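Local coordinates for protein inactive glucansucrase (Lactobacillus reuteri, PDB 5JBD) that is an inactive member of the glucansucrase group, a glycoside hydrolase family 70 protein built round a TIM-type barrel that carries a bound calcium ion, at residues L175-G187 with N400-M414. Residues are numbered along the deposited sequence; the frame is centred on the assembly and turned at random.
Sequences LQSMPNYRPDKSG and NRLIIKDHSNIPDIM
Gln176 OE1 and Pro411 O are joined by one water, which gives a hydrogen to each, 2.7 Å from OE1, and accepts one from Met414 N. It links the loop before strand 193-197 to the chain leaving helix 392-406, which follows strand 385-388 of the parallel barrel sheet. Gln176 reaches the water with an extended chain beyond CG (chi2 -179°). The side chains of Gln176 and Asp412 cross at about a right angle, amide and carboxylate planes 82° apart, and OE1 lies 3.6 Å from Asp412 CA. Tyr181 turns a ring edge to Pro411 O, CD2 to O 3.5 Å, while Gln176 CA sits over the centre of one ring face.

A direct bond runs from Asn400 ND2 to Lys185 O, 2.9 Å, at an N-H...O angle of 157°, tying a type I beta turn, Asp184 to Gly187, to the helix. The acceptor lies almost in the Asn400 amide plane, whereas the donor stands well above the carbonyl plane of Lys185. The same turn contains an Asx turn: Asp184 OD1 accepts from Ser186 N, through its anti lone pair, and from Ser186 OG, above the carboxylate.

Between these polar points Pro183 packs on apolar side chains, CB on Ile404 CD1 and CG on Ile413 CG2, both at 3.8 Å. Gly187 O and Met414 O have no bond between them; Arg702 donates to both. Lys185 CD lies over one guanidinium face of Arg401, offset toward the rim. Separately, Lys185 NZ and Arg401 NH2, both donors, approach to 3.1 Å without a hydrogen bond.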
loop_
_atom_site.group_PDB
_atom_site.type_symbol
_atom_site.label_atom_id
_atom_site.label_comp_id
_atom_site.label_asym_id
_atom_site.label_seq_id
_atom_site.Cartn_x
_atom_site.Cartn_y
_atom_site.Cartn_z
ATOM N N LEU A 175 0.090 11.689 16.859
ATOM C CA LEU A 175 1.350 12.426 16.831
ATOM C C LEU A 175 1.232 13.758 16.049
ATOM O O LEU A 175 2.012 14.676 16.280
ATOM C CB LEU A 175 2.476 11.540 16.276
ATOM C CG LEU A 175 2.752 10.228 17.029
ATOM C CD1 LEU A 175 3.709 9.343 16.234
ATOM C CD2 LEU A 175 3.331 10.501 18.400
ATOM N N GLN A 176 0.235 13.864 15.162
ATOM C CA GLN A 176 -0.112 15.121 14.459
ATOM C C GLN A 176 -0.376 16.313 15.349
ATOM O O GLN A 176 -0.204 17.459 14.901
ATOM C CB GLN A 176 -1.353 14.948 13.580
ATOM C CG GLN A 176 -1.100 14.174 12.293
ATOM C CD GLN A 176 -2.354 14.030 11.414
ATOM O OE1 GLN A 176 -2.269 14.060 10.181
ATOM N NE2 GLN A 176 -3.521 13.912 12.041
ATOM N N SER A 177 -0.784 16.061 16.590
ATOM C CA SER A 177 -1.154 17.135 17.501
ATOM C C SER A 177 0.026 17.768 18.225
ATOM O O SER A 177 -0.175 18.696 19.012
ATOM C CB SER A 177 -2.109 16.598 18.561
ATOM O OG SER A 177 -1.381 15.799 19.486
ATOM N N MET A 178 1.242 17.268 18.000
ATOM C CA MET A 178 2.401 17.715 18.774
ATOM C C MET A 178 2.859 19.073 18.273
ATOM O O MET A 178 2.618 19.407 17.111
ATOM C CB MET A 178 3.510 16.646 18.767
ATOM C CG MET A 178 3.168 15.558 19.798
ATOM S SD MET A 178 3.488 16.079 21.515
ATOM C CE MET A 178 5.260 15.867 21.632
ATOM N N PRO A 179 3.465 19.885 19.163
ATOM C CA PRO A 179 3.840 21.232 18.752
ATOM C C PRO A 179 4.891 21.214 17.637
ATOM O O PRO A 179 5.881 20.482 17.722
ATOM C CB PRO A 179 4.380 21.869 20.038
ATOM C CG PRO A 179 4.786 20.736 20.909
ATOM C CD PRO A 179 3.935 19.561 20.525
ATOM N N ASN A 180 4.621 21.987 16.586
ATOM C CA ASN A 180 5.483 22.122 15.408
ATOM C C ASN A 180 5.643 20.826 14.602
ATOM O O ASN A 180 6.679 20.603 13.976
ATOM C CB ASN A 180 6.860 22.690 15.798
ATOM C CG ASN A 180 6.767 23.932 16.665
ATOM O OD1 ASN A 180 7.514 24.072 17.627
ATOM N ND2 ASN A 180 5.861 24.840 16.322
ATOM N N TYR A 181 4.605 19.990 14.601
ATOM C CA TYR A 181 4.612 18.733 13.856
ATOM C C TYR A 181 4.848 19.001 12.375
ATOM O O TYR A 181 4.292 19.938 11.809
ATOM C CB TYR A 181 3.295 17.974 14.053
ATOM C CG TYR A 181 3.162 16.705 13.219
ATOM C CD1 TYR A 181 3.772 15.506 13.616
ATOM C CD2 TYR A 181 2.408 16.702 12.040
ATOM C CE1 TYR A 181 3.638 14.345 12.848
ATOM C CE2 TYR A 181 2.268 15.553 11.265
ATOM C CZ TYR A 181 2.881 14.376 11.666
ATOM O OH TYR A 181 2.732 13.240 10.884
ATOM N N ARG A 182 5.691 18.165 11.781
ATOM C CA ARG A 182 6.046 18.229 10.373
ATOM C C ARG A 182 5.378 17.035 9.700
ATOM O O ARG A 182 5.660 15.894 10.061
ATOM C CB ARG A 182 7.570 18.141 10.202
ATOM C CG ARG A 182 8.356 19.136 11.051
ATOM C CD ARG A 182 9.861 18.882 10.947
ATOM N NE ARG A 182 10.401 19.142 9.602
ATOM C CZ ARG A 182 10.695 20.360 9.130
ATOM N NH1 ARG A 182 10.506 21.456 9.876
ATOM N NH2 ARG A 182 11.181 20.494 7.895
ATOM N N PRO A 183 4.479 17.284 8.739
ATOM C CA PRO A 183 3.819 16.178 8.029
ATOM C C PRO A 183 4.767 15.257 7.251
ATOM O O PRO A 183 5.756 15.714 6.688
ATOM C CB PRO A 183 2.884 16.890 7.047
ATOM C CG PRO A 183 2.714 18.270 7.587
ATOM C CD PRO A 183 3.951 18.606 8.348
ATOM N N ASP A 184 4.462 13.966 7.230
ATOM C CA ASP A 184 5.284 13.001 6.505
ATOM C C ASP A 184 4.736 12.840 5.091
ATOM O O ASP A 184 3.556 12.572 4.903
ATOM C CB ASP A 184 5.304 11.644 7.235
ATOM C CG ASP A 184 6.402 10.719 6.716
ATOM O OD1 ASP A 184 6.335 10.295 5.547
ATOM O OD2 ASP A 184 7.318 10.405 7.487
ATOM N N LYS A 185 5.617 12.961 4.104
ATOM C CA LYS A 185 5.256 12.805 2.691
ATOM C C LYS A 185 4.674 11.435 2.277
ATOM O O LYS A 185 4.132 11.304 1.176
ATOM C CB LYS A 185 6.480 13.113 1.818
ATOM C CG LYS A 185 7.618 12.096 1.929
ATOM C CD LYS A 185 8.778 12.522 1.024
ATOM C CE LYS A 185 9.950 11.546 0.967
ATOM N NZ LYS A 185 11.276 12.197 0.729
ATOM N N SER A 186 4.847 10.407 3.110
ATOM C CA SER A 186 4.246 9.093 2.854
ATOM C C SER A 186 2.715 9.145 2.827
ATOM O O SER A 186 2.071 8.303 2.188
ATOM C CB SER A 186 4.689 8.079 3.912
ATOM O OG SER A 186 4.099 8.356 5.180
ATOM N N GLY A 187 2.145 10.134 3.516
ATOM C CA GLY A 187 0.697 10.302 3.578
ATOM C C GLY A 187 0.046 9.567 4.731
ATOM O O GLY A 187 -1.163 9.694 4.916
ATOM N N ASN A 400 2.990 14.454 -2.507
ATOM C CA ASN A 400 2.706 14.870 -1.134
ATOM C C ASN A 400 3.686 15.920 -0.600
ATOM O O ASN A 400 3.272 16.811 0.157
ATOM C CB ASN A 400 2.656 13.669 -0.194
ATOM C CG ASN A 400 1.379 12.837 -0.353
ATOM O OD1 ASN A 400 0.369 13.304 -0.889
ATOM N ND2 ASN A 400 1.423 11.601 0.133
ATOM N N ARG A 401 4.970 15.809 -0.972
ATOM C CA ARG A 401 5.967 16.854 -0.654
ATOM C C ARG A 401 5.462 18.202 -1.179
ATOM O O ARG A 401 5.430 19.188 -0.451
ATOM C CB ARG A 401 7.399 16.547 -1.224
ATOM C CG ARG A 401 8.405 16.135 -0.148
ATOM C CD ARG A 401 9.874 16.538 -0.441
ATOM N NE ARG A 401 10.838 15.710 0.296
ATOM C CZ ARG A 401 11.040 15.696 1.625
ATOM N NH1 ARG A 401 10.325 16.455 2.456
ATOM N NH2 ARG A 401 11.964 14.885 2.143
ATOM N N LEU A 402 5.030 18.206 -2.435
ATOM C CA LEU A 402 4.512 19.406 -3.093
ATOM C C LEU A 402 3.229 19.926 -2.415
ATOM O O LEU A 402 3.088 21.132 -2.227
ATOM C CB LEU A 402 4.305 19.121 -4.585
ATOM C CG LEU A 402 4.093 20.222 -5.629
ATOM C CD1 LEU A 402 4.978 21.438 -5.401
ATOM C CD2 LEU A 402 4.333 19.636 -7.018
ATOM N N ILE A 403 2.330 19.027 -2.007
ATOM C CA ILE A 403 1.118 19.414 -1.259
ATOM C C ILE A 403 1.495 20.098 0.060
ATOM O O ILE A 403 0.960 21.163 0.394
ATOM C CB ILE A 403 0.180 18.205 -0.985
ATOM C CG1 ILE A 403 -0.487 17.733 -2.284
ATOM C CG2 ILE A 403 -0.906 18.557 0.031
ATOM C CD1 ILE A 403 -1.242 16.417 -2.162
ATOM N N ILE A 404 2.405 19.477 0.801
ATOM C CA ILE A 404 2.842 19.998 2.100
ATOM C C ILE A 404 3.484 21.374 1.931
ATOM O O ILE A 404 3.185 22.292 2.701
ATOM C CB ILE A 404 3.810 19.021 2.826
ATOM C CG1 ILE A 404 3.066 17.736 3.244
ATOM C CG2 ILE A 404 4.439 19.674 4.073
ATOM C CD1 ILE A 404 3.985 16.549 3.463
ATOM N N LYS A 405 4.329 21.521 0.917
ATOM C CA LYS A 405 4.960 22.808 0.620
ATOM C C LYS A 405 3.937 23.884 0.235
ATOM O O LYS A 405 4.022 25.025 0.706
ATOM C CB LYS A 405 6.002 22.675 -0.495
ATOM C CG LYS A 405 6.638 24.005 -0.877
ATOM C CD LYS A 405 7.951 23.867 -1.630
ATOM C CE LYS A 405 8.711 25.189 -1.627
ATOM N NZ LYS A 405 9.310 25.481 -2.957
ATOM N N ASP A 406 2.998 23.522 -0.634
ATOM C CA ASP A 406 1.951 24.448 -1.094
ATOM C C ASP A 406 0.981 24.887 -0.001
ATOM O O ASP A 406 0.338 25.916 -0.151
ATOM C CB ASP A 406 1.118 23.811 -2.219
ATOM C CG ASP A 406 1.879 23.657 -3.518
ATOM O OD1 ASP A 406 2.892 24.342 -3.729
ATOM O OD2 ASP A 406 1.427 22.842 -4.349
ATOM N N HIS A 407 0.833 24.093 1.063
ATOM C CA HIS A 407 -0.178 24.349 2.085
ATOM C C HIS A 407 0.336 24.111 3.500
ATOM O O HIS A 407 -0.227 23.308 4.273
ATOM C CB HIS A 407 -1.406 23.487 1.790
ATOM C CG HIS A 407 -2.061 23.802 0.483
ATOM N ND1 HIS A 407 -1.858 23.041 -0.649
ATOM C CD2 HIS A 407 -2.898 24.801 0.124
ATOM C CE1 HIS A 407 -2.552 23.554 -1.648
ATOM N NE2 HIS A 407 -3.191 24.623 -1.206
ATOM N N SER A 408 1.421 24.807 3.830
ATOM C CA SER A 408 1.935 24.851 5.218
ATOM C C SER A 408 0.964 25.459 6.246
ATOM O O SER A 408 -0.113 25.947 5.902
ATOM C CB SER A 408 3.297 25.559 5.263
ATOM O OG SER A 408 3.209 26.841 4.672
ATOM N N ASN A 409 1.356 25.376 7.516
ATOM C CA ASN A 409 0.497 25.630 8.679
ATOM C C ASN A 409 -0.784 24.811 8.691
ATOM O O ASN A 409 -1.766 25.246 9.297
ATOM C CB ASN A 409 0.125 27.112 8.808
ATOM C CG ASN A 409 1.319 28.033 8.886
ATOM O OD1 ASN A 409 1.184 29.228 8.638
ATOM N ND2 ASN A 409 2.486 27.500 9.232
ATOM N N ILE A 410 -0.807 23.682 7.976
ATOM C CA ILE A 410 -1.865 22.700 8.105
ATOM C C ILE A 410 -1.093 21.421 8.535
ATOM O O ILE A 410 -0.451 20.770 7.696
ATOM C CB ILE A 410 -2.726 22.616 6.792
ATOM C CG1 ILE A 410 -3.090 24.038 6.284
ATOM C CG2 ILE A 410 -4.007 21.782 6.984
ATOM C CD1 ILE A 410 -3.824 24.104 4.956
ATOM N N PRO A 411 -1.061 21.130 9.865
ATOM C CA PRO A 411 -0.344 19.962 10.418
ATOM C C PRO A 411 -1.026 18.615 10.136
ATOM O O PRO A 411 -0.366 17.572 10.048
ATOM C CB PRO A 411 -0.319 20.252 11.933
ATOM C CG PRO A 411 -1.517 21.094 12.169
ATOM C CD PRO A 411 -1.614 21.969 10.953
ATOM N N ASP A 412 -2.349 18.652 10.020
ATOM C CA ASP A 412 -3.153 17.466 9.655
ATOM C C ASP A 412 -3.479 17.392 8.143
ATOM O O ASP A 412 -4.390 16.677 7.714
ATOM C CB ASP A 412 -4.401 17.351 10.580
ATOM C CG ASP A 412 -5.192 18.658 10.666
ATOM O OD1 ASP A 412 -4.664 19.715 10.244
ATOM O OD2 ASP A 412 -6.333 18.631 11.170
ATOM N N ILE A 413 -2.710 18.117 7.336
ATOM C CA ILE A 413 -2.824 18.081 5.871
ATOM C C ILE A 413 -2.706 16.692 5.220
ATOM O O ILE A 413 -3.283 16.477 4.157
ATOM C CB ILE A 413 -1.820 19.065 5.214
ATOM C CG1 ILE A 413 -2.170 19.271 3.736
ATOM C CG2 ILE A 413 -0.378 18.588 5.408
ATOM C CD1 ILE A 413 -1.329 20.297 3.032
ATOM N N MET A 414 -1.939 15.782 5.824
ATOM C CA MET A 414 -1.832 14.398 5.333
ATOM C C MET A 414 -2.815 13.447 6.024
ATOM O O MET A 414 -2.875 12.273 5.666
ATOM C CB MET A 414 -0.393 13.868 5.468
ATOM C CG MET A 414 0.589 14.488 4.490
ATOM S SD MET A 414 0.339 13.979 2.775
ATOM C CE MET A 414 -0.194 15.514 2.001
HETATM O O HOH W 1 -0.572 15.297 8.423
#